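Local coordinates for protein glycosyl transferase (Staphylococcus aureus, PDB 5U02) that belongs to the TarS-type glycosyltransferases and, as a trimer, combines a helical linker with two C-terminal beta domains of the E-set clan, at residues A[107-112]-A[122-127]; A[116-121]-A[132-137]; A[169-174]-A[194-199]; A[213-218]-A[265-270]. One frame throughout, in Å; residues are numbered along the deposited sequence.

Contact 1: residues A[107-112]-A[122-127]; sequences QYYRFD and FNEGEP
The two backbones come within 5.2 Å at the CA atoms of Tyr109 and Phe122, where residues 107-112 enter the first strand of a three-stranded antiparallel sheet and residues 122-127 leave its middle strand through a type II beta turn, Asn123 to Glu126. Gly125 suits the third turn position because, with phi at 89°, a CB would collide with the carbonyl O of Glu124; Glu126 N closes the turn on Asn123 O. Tyr109, its CG anti to the backbone N (chi1 173°), lays one ring face over the peptide that follows Asn123, Glu124 N lying 3.7 Å above the ring centre. Arg110 NH1 rests on the opposite face, nearer the rim. Tyr108 is buried, its CD1 edge 3.8 Å from Phe122 CE1, and its hydroxyl is hydrogen-bonded to Met161 O; Phe122 also packs on helix 93-105. At the tip of Tyr109, the extended side chain of Glu124 crosses obliquely, and its OE2 accepts a weak hydrogen bond from Tyr109 OH at 3.0 Å.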
loop_
_atom_site.group_PDB
_atom_site.type_symbol
_atom_site.label_atom_id
_atom_site.label_comp_id
_atom_site.label_asym_id
_atom_site.label_seq_id
_atom_site.Cartn_x
_atom_site.Cartn_y
_atom_site.Cartn_z
ATOM N N GLN A 107 20.459 -9.431 9.010
ATOM C CA GLN A 107 20.744 -10.590 8.166
ATOM C C GLN A 107 21.313 -11.657 9.092
ATOM O O GLN A 107 22.484 -11.602 9.483
ATOM C CB GLN A 107 21.709 -10.230 7.037
ATOM C CG GLN A 107 22.566 -11.347 6.481
ATOM C CD GLN A 107 21.908 -12.062 5.335
ATOM O OE1 GLN A 107 21.781 -11.509 4.240
ATOM N NE2 GLN A 107 21.510 -13.302 5.562
ATOM N N TYR A 108 20.464 -12.602 9.466
ATOM C CA TYR A 108 20.839 -13.708 10.325
ATOM C C TYR A 108 20.838 -14.995 9.513
ATOM O O TYR A 108 20.088 -15.133 8.543
ATOM C CB TYR A 108 19.879 -13.808 11.513
ATOM C CG TYR A 108 19.642 -12.471 12.186
ATOM C CD1 TYR A 108 20.605 -11.915 13.014
ATOM C CD2 TYR A 108 18.473 -11.755 11.975
ATOM C CE1 TYR A 108 20.412 -10.688 13.621
ATOM C CE2 TYR A 108 18.268 -10.522 12.582
ATOM C CZ TYR A 108 19.244 -9.996 13.405
ATOM O OH TYR A 108 19.061 -8.774 14.016
ATOM N N TYR A 109 21.708 -15.927 9.901
ATOM C CA TYR A 109 21.702 -17.241 9.267
ATOM C C TYR A 109 20.321 -17.878 9.369
ATOM O O TYR A 109 19.752 -18.324 8.366
ATOM C CB TYR A 109 22.771 -18.131 9.903
ATOM C CG TYR A 109 22.739 -19.570 9.444
ATOM C CD1 TYR A 109 23.317 -19.949 8.239
ATOM C CD2 TYR A 109 22.140 -20.551 10.222
ATOM C CE1 TYR A 109 23.289 -21.262 7.818
ATOM C CE2 TYR A 109 22.109 -21.864 9.811
ATOM C CZ TYR A 109 22.685 -22.213 8.609
ATOM O OH TYR A 109 22.657 -23.521 8.195
ATOM N N ARG A 110 19.758 -17.896 10.574
ATOM C CA ARG A 110 18.402 -18.363 10.821
ATOM C C ARG A 110 17.762 -17.450 11.856
ATOM O O ARG A 110 18.440 -16.982 12.776
ATOM C CB ARG A 110 18.389 -19.814 11.318
ATOM C CG ARG A 110 17.703 -20.796 10.384
ATOM C CD ARG A 110 18.567 -21.119 9.176
ATOM N NE ARG A 110 17.795 -21.728 8.096
ATOM C CZ ARG A 110 18.269 -21.962 6.877
ATOM N NH1 ARG A 110 19.519 -21.637 6.575
ATOM N NH2 ARG A 110 17.490 -22.515 5.957
ATOM N N PHE A 111 16.463 -17.200 11.707
ATOM C CA PHE A 111 15.744 -16.358 12.655
ATOM C C PHE A 111 14.247 -16.484 12.404
ATOM O O PHE A 111 13.806 -17.015 11.379
ATOM C CB PHE A 111 16.176 -14.888 12.555
ATOM C CG PHE A 111 15.441 -14.109 11.496
ATOM C CD1 PHE A 111 15.827 -14.184 10.167
ATOM C CD2 PHE A 111 14.365 -13.300 11.830
ATOM C CE1 PHE A 111 15.152 -13.470 9.190
ATOM C CE2 PHE A 111 13.684 -12.586 10.856
ATOM C CZ PHE A 111 14.081 -12.671 9.536
ATOM N N ASP A 112 13.473 -15.983 13.365
ATOM C CA ASP A 112 12.047 -15.707 13.222
ATOM C C ASP A 112 11.627 -14.894 14.441
ATOM O O ASP A 112 12.354 -14.816 15.435
ATOM C CB ASP A 112 11.216 -16.986 13.085
ATOM C CG ASP A 112 11.612 -18.046 14.084
ATOM O OD1 ASP A 112 11.210 -17.931 15.261
ATOM O OD2 ASP A 112 12.318 -19.000 13.690
ATOM N N PHE A 122 23.006 -17.528 14.771
ATOM C CA PHE A 122 23.863 -16.671 13.957
ATOM C C PHE A 122 24.687 -17.452 12.941
ATOM O O PHE A 122 25.053 -16.902 11.896
ATOM C CB PHE A 122 24.777 -15.843 14.857
ATOM C CG PHE A 122 24.056 -14.761 15.615
ATOM C CD1 PHE A 122 23.813 -13.521 15.036
ATOM C CD2 PHE A 122 23.610 -14.988 16.902
ATOM C CE1 PHE A 122 23.144 -12.530 15.741
ATOM C CE2 PHE A 122 22.946 -14.007 17.609
ATOM C CZ PHE A 122 22.710 -12.775 17.029
ATOM N N ASN A 123 24.990 -18.718 13.215
ATOM C CA ASN A 123 25.733 -19.553 12.281
ATOM C C ASN A 123 25.239 -20.986 12.391
ATOM O O ASN A 123 24.567 -21.360 13.355
ATOM C CB ASN A 123 27.249 -19.479 12.528
ATOM C CG ASN A 123 27.922 -18.379 11.718
ATOM O OD1 ASN A 123 28.175 -18.540 10.522
ATOM N ND2 ASN A 123 28.199 -17.251 12.361
ATOM N N GLU A 124 25.582 -21.787 11.386
ATOM C CA GLU A 124 25.118 -23.167 11.338
ATOM C C GLU A 124 25.686 -23.964 12.505
ATOM O O GLU A 124 26.893 -23.941 12.761
ATOM C CB GLU A 124 25.516 -23.807 10.009
ATOM C CG GLU A 124 24.898 -25.174 9.757
ATOM C CD GLU A 124 25.133 -25.665 8.342
ATOM O OE1 GLU A 124 26.292 -25.610 7.875
ATOM O OE2 GLU A 124 24.158 -26.100 7.693
ATOM N N GLY A 125 24.806 -24.668 13.219
ATOM C CA GLY A 125 25.198 -25.486 14.346
ATOM C C GLY A 125 25.228 -24.777 15.684
ATOM O O GLY A 125 25.308 -25.448 16.721
ATOM N N GLU A 126 25.167 -23.449 15.698
ATOM C CA GLU A 126 25.229 -22.683 16.931
ATOM C C GLU A 126 23.850 -22.622 17.588
ATOM O O GLU A 126 22.826 -22.812 16.923
ATOM C CB GLU A 126 25.752 -21.281 16.631
ATOM C CG GLU A 126 26.723 -20.724 17.660
ATOM C CD GLU A 126 28.099 -21.348 17.590
ATOM O OE1 GLU A 126 28.857 -21.218 18.575
ATOM O OE2 GLU A 126 28.429 -21.961 16.555
ATOM N N PRO A 127 23.791 -22.386 18.901
ATOM C CA PRO A 127 22.490 -22.309 19.580
ATOM C C PRO A 127 21.627 -21.166 19.064
ATOM O O PRO A 127 22.063 -20.279 18.327
ATOM C CB PRO A 127 22.868 -22.089 21.047
ATOM C CG PRO A 127 24.207 -22.702 21.178
ATOM C CD PRO A 127 24.900 -22.460 19.869
#

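Contact 2: residues A[116-121]-A[132-137]; sequences GKLNIQ and IDIAKP
Leu118 O is the best-held polar atom between residues 116-121 and 132-137, gripped by one short bond: Ile132 N lies 2.8 Å from it, in the carbonyl plane and on a lone pair, with the N-H at 169°. The return bond, from Leu118 N to Ile132 O, spans 2.9 Å and is almost perfectly straight at 178°. Together they make Leu118 and Ile132 an antiparallel hydrogen-bonded pair, and both side chains therefore leave on the same face of the sheet, CB to CB 4.1 Å.

On that face branched aliphatic groups pack together. Ile132 carries CG1 beside its backbone N and the chain extended beyond it, which together bring CD1 to 3.7 Å from Ile120 CD1, the two side chains crossing at about a right angle. Leu118 CD1 reaches the other way, 3.6 Å from Ile134 CD1, again crosswise, so the leucine links the sheet to the chain that runs on past it. At the more exposed margin Lys117 lies alongside Asp133, its CD 3.2 Å from Asp133 OD1. The charged ends stop short of a salt bridge, with NZ 4.9 Å from that oxygen, though their opposite charges probably still attract. The next amide, Asp133 N, is taken by Ser79 OG. Ile132 thus belongs to the last strand of a small antiparallel beta meander, ordered 110-114, 117-121, 129-132, from which the chain passes to the next domain.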
loop_
_atom_site.group_PDB
_atom_site.type_symbol
_atom_site.label_atom_id
_atom_site.label_comp_id
_atom_site.label_asym_id
_atom_site.label_seq_id
_atom_site.Cartn_x
_atom_site.Cartn_y
_atom_site.Cartn_z
ATOM N N GLY A 116 6.854 -10.431 19.095
ATOM C CA GLY A 116 7.496 -9.177 18.748
ATOM C C GLY A 116 8.958 -9.106 19.127
ATOM O O GLY A 116 9.490 -8.008 19.325
ATOM N N LYS A 117 9.625 -10.253 19.237
ATOM C CA LYS A 117 11.034 -10.313 19.591
ATOM C C LYS A 117 11.716 -11.369 18.735
ATOM O O LYS A 117 11.074 -12.285 18.214
ATOM C CB LYS A 117 11.228 -10.617 21.083
ATOM C CG LYS A 117 11.451 -9.377 21.931
ATOM C CD LYS A 117 10.709 -9.460 23.256
ATOM C CE LYS A 117 10.998 -10.764 23.979
ATOM N NZ LYS A 117 10.019 -11.011 25.076
ATOM N N LEU A 118 13.032 -11.233 18.600
ATOM C CA LEU A 118 13.809 -12.070 17.695
ATOM C C LEU A 118 14.360 -13.301 18.401
ATOM O O LEU A 118 14.814 -13.228 19.547
ATOM C CB LEU A 118 14.962 -11.267 17.089
ATOM C CG LEU A 118 14.759 -10.680 15.691
ATOM C CD1 LEU A 118 13.368 -10.098 15.539
ATOM C CD2 LEU A 118 15.809 -9.617 15.410
ATOM N N ASN A 119 14.312 -14.435 17.703
ATOM C CA ASN A 119 15.046 -15.641 18.070
ATOM C C ASN A 119 16.030 -15.932 16.945
ATOM O O ASN A 119 15.616 -16.185 15.810
ATOM C CB ASN A 119 14.106 -16.827 18.293
ATOM C CG ASN A 119 13.095 -16.572 19.393
ATOM O OD1 ASN A 119 13.229 -15.625 20.167
ATOM N ND2 ASN A 119 12.080 -17.426 19.472
ATOM N N ILE A 120 17.325 -15.894 17.257
ATOM C CA ILE A 120 18.371 -15.848 16.240
ATOM C C ILE A 120 19.364 -16.983 16.455
ATOM O O ILE A 120 19.846 -17.189 17.574
ATOM C CB ILE A 120 19.112 -14.497 16.257
ATOM C CG1 ILE A 120 18.142 -13.343 16.008
ATOM C CG2 ILE A 120 20.224 -14.495 15.224
ATOM C CD1 ILE A 120 18.738 -11.981 16.298
ATOM N N GLN A 121 19.682 -17.702 15.376
ATOM C CA GLN A 121 20.864 -18.553 15.308
ATOM C C GLN A 121 21.816 -17.915 14.305
ATOM O O GLN A 121 21.468 -17.763 13.128
ATOM C CB GLN A 121 20.514 -19.988 14.904
ATOM C CG GLN A 121 21.748 -20.816 14.525
ATOM C CD GLN A 121 21.426 -22.118 13.782
ATOM O OE1 GLN A 121 20.661 -22.125 12.823
ATOM N NE2 GLN A 121 22.034 -23.218 14.215
ATOM N N ILE A 132 15.101 -11.463 21.761
ATOM C CA ILE A 132 15.955 -10.293 21.582
ATOM C C ILE A 132 15.091 -9.107 21.170
ATOM O O ILE A 132 14.424 -9.148 20.131
ATOM C CB ILE A 132 17.051 -10.568 20.542
ATOM C CG1 ILE A 132 17.775 -11.875 20.877
ATOM C CG2 ILE A 132 18.025 -9.403 20.470
ATOM C CD1 ILE A 132 18.921 -12.207 19.946
ATOM N N ASP A 133 15.109 -8.049 21.981
ATOM C CA ASP A 133 14.317 -6.855 21.705
ATOM C C ASP A 133 14.750 -6.209 20.389
ATOM O O ASP A 133 15.873 -6.393 19.912
ATOM C CB ASP A 133 14.453 -5.845 22.849
ATOM C CG ASP A 133 13.520 -6.142 24.012
ATOM O OD1 ASP A 133 12.682 -7.058 23.893
ATOM O OD2 ASP A 133 13.622 -5.451 25.050
ATOM N N ILE A 134 13.838 -5.439 19.799
ATOM C CA ILE A 134 14.097 -4.728 18.552
ATOM C C ILE A 134 14.218 -3.244 18.874
ATOM O O ILE A 134 13.241 -2.603 19.282
ATOM C CB ILE A 134 13.006 -4.977 17.505
ATOM C CG1 ILE A 134 12.754 -6.474 17.346
ATOM C CG2 ILE A 134 13.409 -4.358 16.175
ATOM C CD1 ILE A 134 12.025 -6.827 16.060
ATOM N N ALA A 135 15.418 -2.696 18.683
ATOM C CA ALA A 135 15.690 -1.291 18.935
ATOM C C ALA A 135 15.159 -0.428 17.792
ATOM O O ALA A 135 14.821 -0.917 16.713
ATOM C CB ALA A 135 17.188 -1.065 19.137
ATOM N N LYS A 136 15.082 0.874 18.047
ATOM C CA LYS A 136 14.564 1.795 17.056
ATOM C C LYS A 136 15.520 1.892 15.870
ATOM O O LYS A 136 16.743 1.939 16.050
ATOM C CB LYS A 136 14.351 3.173 17.675
ATOM C CG LYS A 136 13.035 3.825 17.307
ATOM C CD LYS A 136 12.661 4.914 18.292
ATOM C CE LYS A 136 13.023 6.290 17.763
ATOM N NZ LYS A 136 12.410 7.372 18.583
ATOM N N PRO A 137 15.013 1.895 14.637
ATOM C CA PRO A 137 15.900 2.032 13.479
ATOM C C PRO A 137 16.484 3.429 13.384
ATOM O O PRO A 137 15.847 4.420 13.739
ATOM C CB PRO A 137 14.984 1.756 12.280
ATOM C CG PRO A 137 13.618 2.059 12.778
ATOM C CD PRO A 137 13.620 1.627 14.223
#

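Contact 3: residues A[169-174]-A[194-199]; sequences VRLKLH and YRFNIM
Leu171 starts the contact with its CB, which sits over the face of the Phe196 ring in a CH-pi interaction, 3.8 Å from the centroid and 18° off the ring normal. The strands that carry them, 169-174 and 194-199, face each other through their side chains in the core of an E-set, immunoglobulin-like beta domain, their axes 8.4 Å apart and inclined at 45°. Further along, CG stands anti to the backbone N (chi1 -167°), turning the branch toward the facing strand. CD2 then wedges between Phe196 CB and Ile198 CD1, touching the latter at 3.5 Å, while CD1 heads for strand 212-221. A leucine fits here because its one CB and two methyls serve three different neighbours. Leu171 N also lies 3.4 Å from Phe196 CE2.

The alternation of the strands keeps polar groups off this core. Arg170 points away, where it makes salt bridges with Glu218 and with Glu164 of the third subunit, and Asn197 is hydrogen-bonded to Asp202 of the second subunit. The outward sides of both strands thus carry trimer contacts. Tyr194 is buried, but its hydroxyl is hydrogen-bonded to that of Tyr167. Val169 crosses the Tyr194 side chain at about a right angle; its CG2, held in the crowded position between backbone N and carbonyl carbon, reaches both aromatics, 4.0 Å from Phe196 CZ and 3.4 Å from Tyr194 CD2.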
loop_
_atom_site.group_PDB
_atom_site.type_symbol
_atom_site.label_atom_id
_atom_site.label_comp_id
_atom_site.label_asym_id
_atom_site.label_seq_id
_atom_site.Cartn_x
_atom_site.Cartn_y
_atom_site.Cartn_z
ATOM N N VAL A 169 6.380 0.376 6.529
ATOM C CA VAL A 169 6.770 1.753 6.797
ATOM C C VAL A 169 5.760 2.685 6.146
ATOM O O VAL A 169 5.243 2.403 5.059
ATOM C CB VAL A 169 8.204 2.067 6.304
ATOM C CG1 VAL A 169 9.204 1.066 6.873
ATOM C CG2 VAL A 169 8.276 2.092 4.791
ATOM N N ARG A 170 5.460 3.784 6.831
ATOM C CA ARG A 170 4.654 4.865 6.288
ATOM C C ARG A 170 5.314 6.178 6.672
ATOM O O ARG A 170 6.035 6.253 7.670
ATOM C CB ARG A 170 3.208 4.850 6.814
ATOM C CG ARG A 170 2.450 3.566 6.568
ATOM C CD ARG A 170 0.953 3.756 6.795
ATOM N NE ARG A 170 0.599 3.938 8.201
ATOM C CZ ARG A 170 -0.630 4.235 8.619
ATOM N NH1 ARG A 170 -1.611 4.388 7.735
ATOM N NH2 ARG A 170 -0.884 4.381 9.916
ATOM N N LEU A 171 5.065 7.211 5.877
ATOM C CA LEU A 171 5.514 8.552 6.216
ATOM C C LEU A 171 4.420 9.249 7.011
ATOM O O LEU A 171 3.258 9.268 6.593
ATOM C CB LEU A 171 5.858 9.350 4.959
ATOM C CG LEU A 171 6.621 10.645 5.227
ATOM C CD1 LEU A 171 7.873 10.335 6.015
ATOM C CD2 LEU A 171 6.985 11.329 3.929
ATOM N N LYS A 172 4.785 9.816 8.153
ATOM C CA LYS A 172 3.821 10.414 9.063
ATOM C C LYS A 172 4.060 11.911 9.170
ATOM O O LYS A 172 5.175 12.347 9.471
ATOM C CB LYS A 172 3.904 9.770 10.446
ATOM C CG LYS A 172 2.916 10.318 11.451
ATOM C CD LYS A 172 3.078 9.603 12.781
ATOM C CE LYS A 172 2.107 10.110 13.817
ATOM N NZ LYS A 172 2.358 9.429 15.105
ATOM N N LEU A 173 3.011 12.687 8.920
ATOM C CA LEU A 173 2.984 14.107 9.241
ATOM C C LEU A 173 2.182 14.266 10.526
ATOM O O LEU A 173 1.034 13.822 10.601
ATOM C CB LEU A 173 2.364 14.925 8.105
ATOM C CG LEU A 173 3.002 14.794 6.718
ATOM C CD1 LEU A 173 2.346 15.735 5.709
ATOM C CD2 LEU A 173 4.507 15.034 6.782
ATOM N N HIS A 174 2.792 14.868 11.539
ATOM C CA HIS A 174 2.173 15.022 12.850
ATOM C C HIS A 174 2.178 16.502 13.189
ATOM O O HIS A 174 3.242 17.128 13.203
ATOM C CB HIS A 174 2.928 14.207 13.906
ATOM C CG HIS A 174 2.065 13.690 15.022
ATOM N ND1 HIS A 174 2.580 12.966 16.081
ATOM C CD2 HIS A 174 0.731 13.791 15.247
ATOM C CE1 HIS A 174 1.598 12.644 16.905
ATOM N NE2 HIS A 174 0.467 13.134 16.423
ATOM N N TYR A 194 13.662 4.077 1.149
ATOM C CA TYR A 194 12.210 4.152 1.046
ATOM C C TYR A 194 11.799 5.521 0.508
ATOM O O TYR A 194 12.080 6.548 1.136
ATOM C CB TYR A 194 11.570 3.870 2.407
ATOM C CG TYR A 194 11.778 2.436 2.859
ATOM C CD1 TYR A 194 12.949 2.048 3.505
ATOM C CD2 TYR A 194 10.822 1.464 2.598
ATOM C CE1 TYR A 194 13.146 0.736 3.900
ATOM C CE2 TYR A 194 11.005 0.153 2.985
ATOM C CZ TYR A 194 12.170 -0.204 3.637
ATOM O OH TYR A 194 12.376 -1.504 4.031
ATOM N N ARG A 195 11.122 5.527 -0.642
ATOM C CA ARG A 195 10.772 6.745 -1.364
ATOM C C ARG A 195 9.279 7.020 -1.252
ATOM O O ARG A 195 8.459 6.135 -1.514
ATOM C CB ARG A 195 11.171 6.634 -2.836
ATOM C CG ARG A 195 10.613 7.737 -3.723
ATOM C CD ARG A 195 11.127 7.574 -5.137
ATOM N NE ARG A 195 12.574 7.733 -5.182
ATOM C CZ ARG A 195 13.197 8.685 -5.864
ATOM N NH1 ARG A 195 12.495 9.548 -6.587
ATOM N NH2 ARG A 195 14.520 8.756 -5.838
ATOM N N PHE A 196 8.932 8.251 -0.889
ATOM C CA PHE A 196 7.546 8.663 -0.715
ATOM C C PHE A 196 7.256 9.833 -1.645
ATOM O O PHE A 196 7.965 10.846 -1.614
ATOM C CB PHE A 196 7.265 9.049 0.740
ATOM C CG PHE A 196 7.437 7.919 1.717
ATOM C CD1 PHE A 196 8.688 7.609 2.241
ATOM C CD2 PHE A 196 6.347 7.151 2.092
ATOM C CE1 PHE A 196 8.841 6.559 3.142
ATOM C CE2 PHE A 196 6.487 6.105 2.980
ATOM C CZ PHE A 196 7.735 5.807 3.508
ATOM N N ASN A 197 6.225 9.681 -2.484
ATOM C CA ASN A 197 5.677 10.773 -3.283
ATOM C C ASN A 197 4.480 11.337 -2.530
ATOM O O ASN A 197 3.455 10.661 -2.398
ATOM C CB ASN A 197 5.258 10.294 -4.672
ATOM C CG ASN A 197 6.410 9.717 -5.471
ATOM O OD1 ASN A 197 7.547 10.165 -5.360
ATOM N ND2 ASN A 197 6.116 8.710 -6.284
ATOM N N ILE A 198 4.613 12.563 -2.032
ATOM C CA ILE A 198 3.544 13.253 -1.318
ATOM C C ILE A 198 2.900 14.219 -2.303
ATOM O O ILE A 198 3.404 15.325 -2.524
ATOM C CB ILE A 198 4.063 13.997 -0.088
ATOM C CG1 ILE A 198 4.812 13.059 0.854
ATOM C CG2 ILE A 198 2.918 14.671 0.640
ATOM C CD1 ILE A 198 5.636 13.816 1.854
ATOM N N MET A 199 1.777 13.809 -2.881
ATOM C CA MET A 199 1.056 14.635 -3.840
ATOM C C MET A 199 0.285 15.723 -3.097
ATOM O O MET A 199 -0.581 15.421 -2.270
ATOM C CB MET A 199 0.111 13.764 -4.663
ATOM C CG MET A 199 0.741 12.460 -5.111
ATOM S SD MET A 199 2.260 12.739 -6.028
ATOM C CE MET A 199 1.598 13.436 -7.533
#

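Contact 4: residues A[213-218]-A[265-270]; sequences WDVFLE and NNISLY
Val215 lies alongside Ile267, both side chains pointing the same way, with Val215 CB 4.0 Å from Ile267 CG2; two beta-branched residues, compact and at home in strands, close this buried face. The backbones that carry them pair antiparallel. Trp213 and Leu269 form the hydrogen-bonded pair, Leu269 N to Trp213 O at 2.7 Å and Trp213 N to Leu269 O at 2.9 Å. The bond from Val215 N to Ile267 O, stretched to 3.4 Å, is weak, consistent with strand directions at 146°, about 34° short of exactly antiparallel. At the non-hydrogen-bonded pair, Ser268 OG donates to the anti lone pair of Asp214 OD1 over 2.6 Å. That same oxygen makes salt bridges with Arg176 and Arg229, which probably keep the buried aspartate charged. Within the E-set, immunoglobulin-like domain, strand 212-221 is flanked by strand 168-175 along one edge; its other edge forks, pairing with strand 267-274 at Trp213 to Val215 and with strand 224-229 further on, at Leu217.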
loop_
_atom_site.group_PDB
_atom_site.type_symbol
_atom_site.label_atom_id
_atom_site.label_comp_id
_atom_site.label_asym_id
_atom_site.label_seq_id
_atom_site.Cartn_x
_atom_site.Cartn_y
_atom_site.Cartn_z
ATOM N N TRP A 213 3.764 20.997 10.744
ATOM C CA TRP A 213 3.649 19.562 10.509
ATOM C C TRP A 213 5.043 18.958 10.617
ATOM O O TRP A 213 5.919 19.260 9.800
ATOM C CB TRP A 213 3.028 19.273 9.140
ATOM C CG TRP A 213 1.627 19.799 8.982
ATOM C CD1 TRP A 213 1.263 21.037 8.533
ATOM C CD2 TRP A 213 0.405 19.103 9.276
ATOM N NE1 TRP A 213 -0.107 21.153 8.529
ATOM C CE2 TRP A 213 -0.655 19.980 8.979
ATOM C CE3 TRP A 213 0.109 17.825 9.759
ATOM C CZ2 TRP A 213 -1.990 19.621 9.148
ATOM C CZ3 TRP A 213 -1.222 17.472 9.930
ATOM C CH2 TRP A 213 -2.252 18.365 9.624
ATOM N N ASP A 214 5.253 18.121 11.628
ATOM C CA ASP A 214 6.541 17.482 11.828
ATOM C C ASP A 214 6.562 16.137 11.111
ATOM O O ASP A 214 5.541 15.448 11.030
ATOM C CB ASP A 214 6.844 17.315 13.320
ATOM C CG ASP A 214 6.751 18.636 14.094
ATOM O OD1 ASP A 214 7.548 19.541 13.785
ATOM O OD2 ASP A 214 5.955 18.730 15.053
ATOM N N VAL A 215 7.721 15.778 10.568
ATOM C CA VAL A 215 7.860 14.583 9.734
ATOM C C VAL A 215 8.388 13.436 10.587
ATOM O O VAL A 215 9.435 13.563 11.233
ATOM C CB VAL A 215 8.780 14.845 8.530
ATOM C CG1 VAL A 215 8.794 13.644 7.593
ATOM C CG2 VAL A 215 8.333 16.099 7.778
ATOM N N PHE A 216 7.659 12.322 10.593
ATOM C CA PHE A 216 8.078 11.082 11.225
ATOM C C PHE A 216 8.073 9.956 10.196
ATOM O O PHE A 216 7.369 10.012 9.183
ATOM C CB PHE A 216 7.151 10.682 12.386
ATOM C CG PHE A 216 7.185 11.614 13.567
ATOM C CD1 PHE A 216 6.559 12.845 13.512
ATOM C CD2 PHE A 216 7.805 11.235 14.749
ATOM C CE1 PHE A 216 6.573 13.693 14.605
ATOM C CE2 PHE A 216 7.819 12.082 15.847
ATOM C CZ PHE A 216 7.204 13.309 15.775
ATOM N N LEU A 217 8.862 8.923 10.471
ATOM C CA LEU A 217 8.751 7.646 9.778
ATOM C C LEU A 217 8.182 6.625 10.751
ATOM O O LEU A 217 8.777 6.370 11.804
ATOM C CB LEU A 217 10.099 7.167 9.244
ATOM C CG LEU A 217 10.003 5.824 8.512
ATOM C CD1 LEU A 217 9.353 6.008 7.147
ATOM C CD2 LEU A 217 11.360 5.151 8.369
ATOM N N GLU A 218 7.032 6.055 10.406
ATOM C CA GLU A 218 6.426 5.000 11.204
ATOM C C GLU A 218 6.884 3.650 10.670
ATOM O O GLU A 218 6.842 3.412 9.460
ATOM C CB GLU A 218 4.900 5.093 11.169
ATOM C CG GLU A 218 4.197 4.003 11.955
ATOM C CD GLU A 218 2.769 3.777 11.494
ATOM O OE1 GLU A 218 1.856 4.448 12.018
ATOM O OE2 GLU A 218 2.561 2.928 10.601
ATOM N N ASN A 265 17.194 19.862 14.937
ATOM C CA ASN A 265 17.588 19.872 13.528
ATOM C C ASN A 265 16.788 18.861 12.704
ATOM O O ASN A 265 17.301 18.275 11.747
ATOM C CB ASN A 265 19.096 19.619 13.393
ATOM C CG ASN A 265 19.660 20.104 12.078
ATOM O OD1 ASN A 265 19.095 20.984 11.434
ATOM N ND2 ASN A 265 20.785 19.527 11.670
ATOM N N ASN A 266 15.531 18.633 13.070
ATOM C CA ASN A 266 14.646 17.756 12.320
ATOM C C ASN A 266 13.799 18.572 11.349
ATOM O O ASN A 266 13.603 19.774 11.524
ATOM C CB ASN A 266 13.746 16.953 13.260
ATOM C CG ASN A 266 14.520 15.942 14.080
ATOM O OD1 ASN A 266 14.624 16.068 15.298
ATOM N ND2 ASN A 266 15.077 14.945 13.417
ATOM N N ILE A 267 13.276 17.900 10.332
ATOM C CA ILE A 267 12.602 18.595 9.242
ATOM C C ILE A 267 11.106 18.651 9.517
ATOM O O ILE A 267 10.502 17.684 9.998
ATOM C CB ILE A 267 12.910 17.925 7.889
ATOM C CG1 ILE A 267 12.351 18.763 6.739
ATOM C CG2 ILE A 267 12.369 16.496 7.839
ATOM C CD1 ILE A 267 12.857 18.338 5.385
ATOM N N SER A 268 10.508 19.805 9.226
ATOM C CA SER A 268 9.080 20.017 9.399
ATOM C C SER A 268 8.552 20.813 8.212
ATOM O O SER A 268 9.317 21.314 7.384
ATOM C CB SER A 268 8.782 20.735 10.720
ATOM O OG SER A 268 9.211 19.963 11.829
ATOM N N LEU A 269 7.228 20.923 8.126
ATOM C CA LEU A 269 6.564 21.660 7.058
ATOM C C LEU A 269 5.728 22.781 7.661
ATOM O O LEU A 269 4.872 22.531 8.517
ATOM C CB LEU A 269 5.681 20.739 6.213
ATOM C CG LEU A 269 6.356 19.453 5.724
ATOM C CD1 LEU A 269 5.414 18.631 4.860
ATOM C CD2 LEU A 269 7.633 19.774 4.967
ATOM N N TYR A 270 5.971 24.008 7.207
ATOM C CA TYR A 270 5.239 25.183 7.665
ATOM C C TYR A 270 4.239 25.590 6.591
ATOM O O TYR A 270 4.623 25.823 5.437
ATOM C CB TYR A 270 6.204 26.328 7.980
ATOM C CG TYR A 270 5.591 27.499 8.712
ATOM C CD1 TYR A 270 5.330 27.433 10.074
ATOM C CD2 TYR A 270 5.300 28.684 8.047
ATOM C CE1 TYR A 270 4.778 28.512 10.752
ATOM C CE2 TYR A 270 4.746 29.767 8.716
ATOM C CZ TYR A 270 4.491 29.673 10.062
ATOM O OH TYR A 270 3.947 30.747 10.722
#

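In the fold
The four contacts fall into two pairs. Contacts 1 and 2 interlock along the chain and share the small sheet, their centres 13 Å apart: Arg110 O to Gln121 N, 3.0 Å, is a probable hydrogen bond, and Tyr108 CE1 lies 3.4 Å from Ile120 CD1. Contacts 3 and 4, centres 10 Å apart, belong to one E-set domain, where strands 168-175 and 212-221 are neighbours; Lys172 O to Phe216 N and His174 O to Asp214 N, both 2.7 Å, are probable hydrogen bonds. Between the pairs nothing touches, contacts 2 and 4 coming to about 6 Å at their nearest atoms, although Lys136 NZ, within contact 2, is hydrogen-bonded to Glu227 O of the larger sheet.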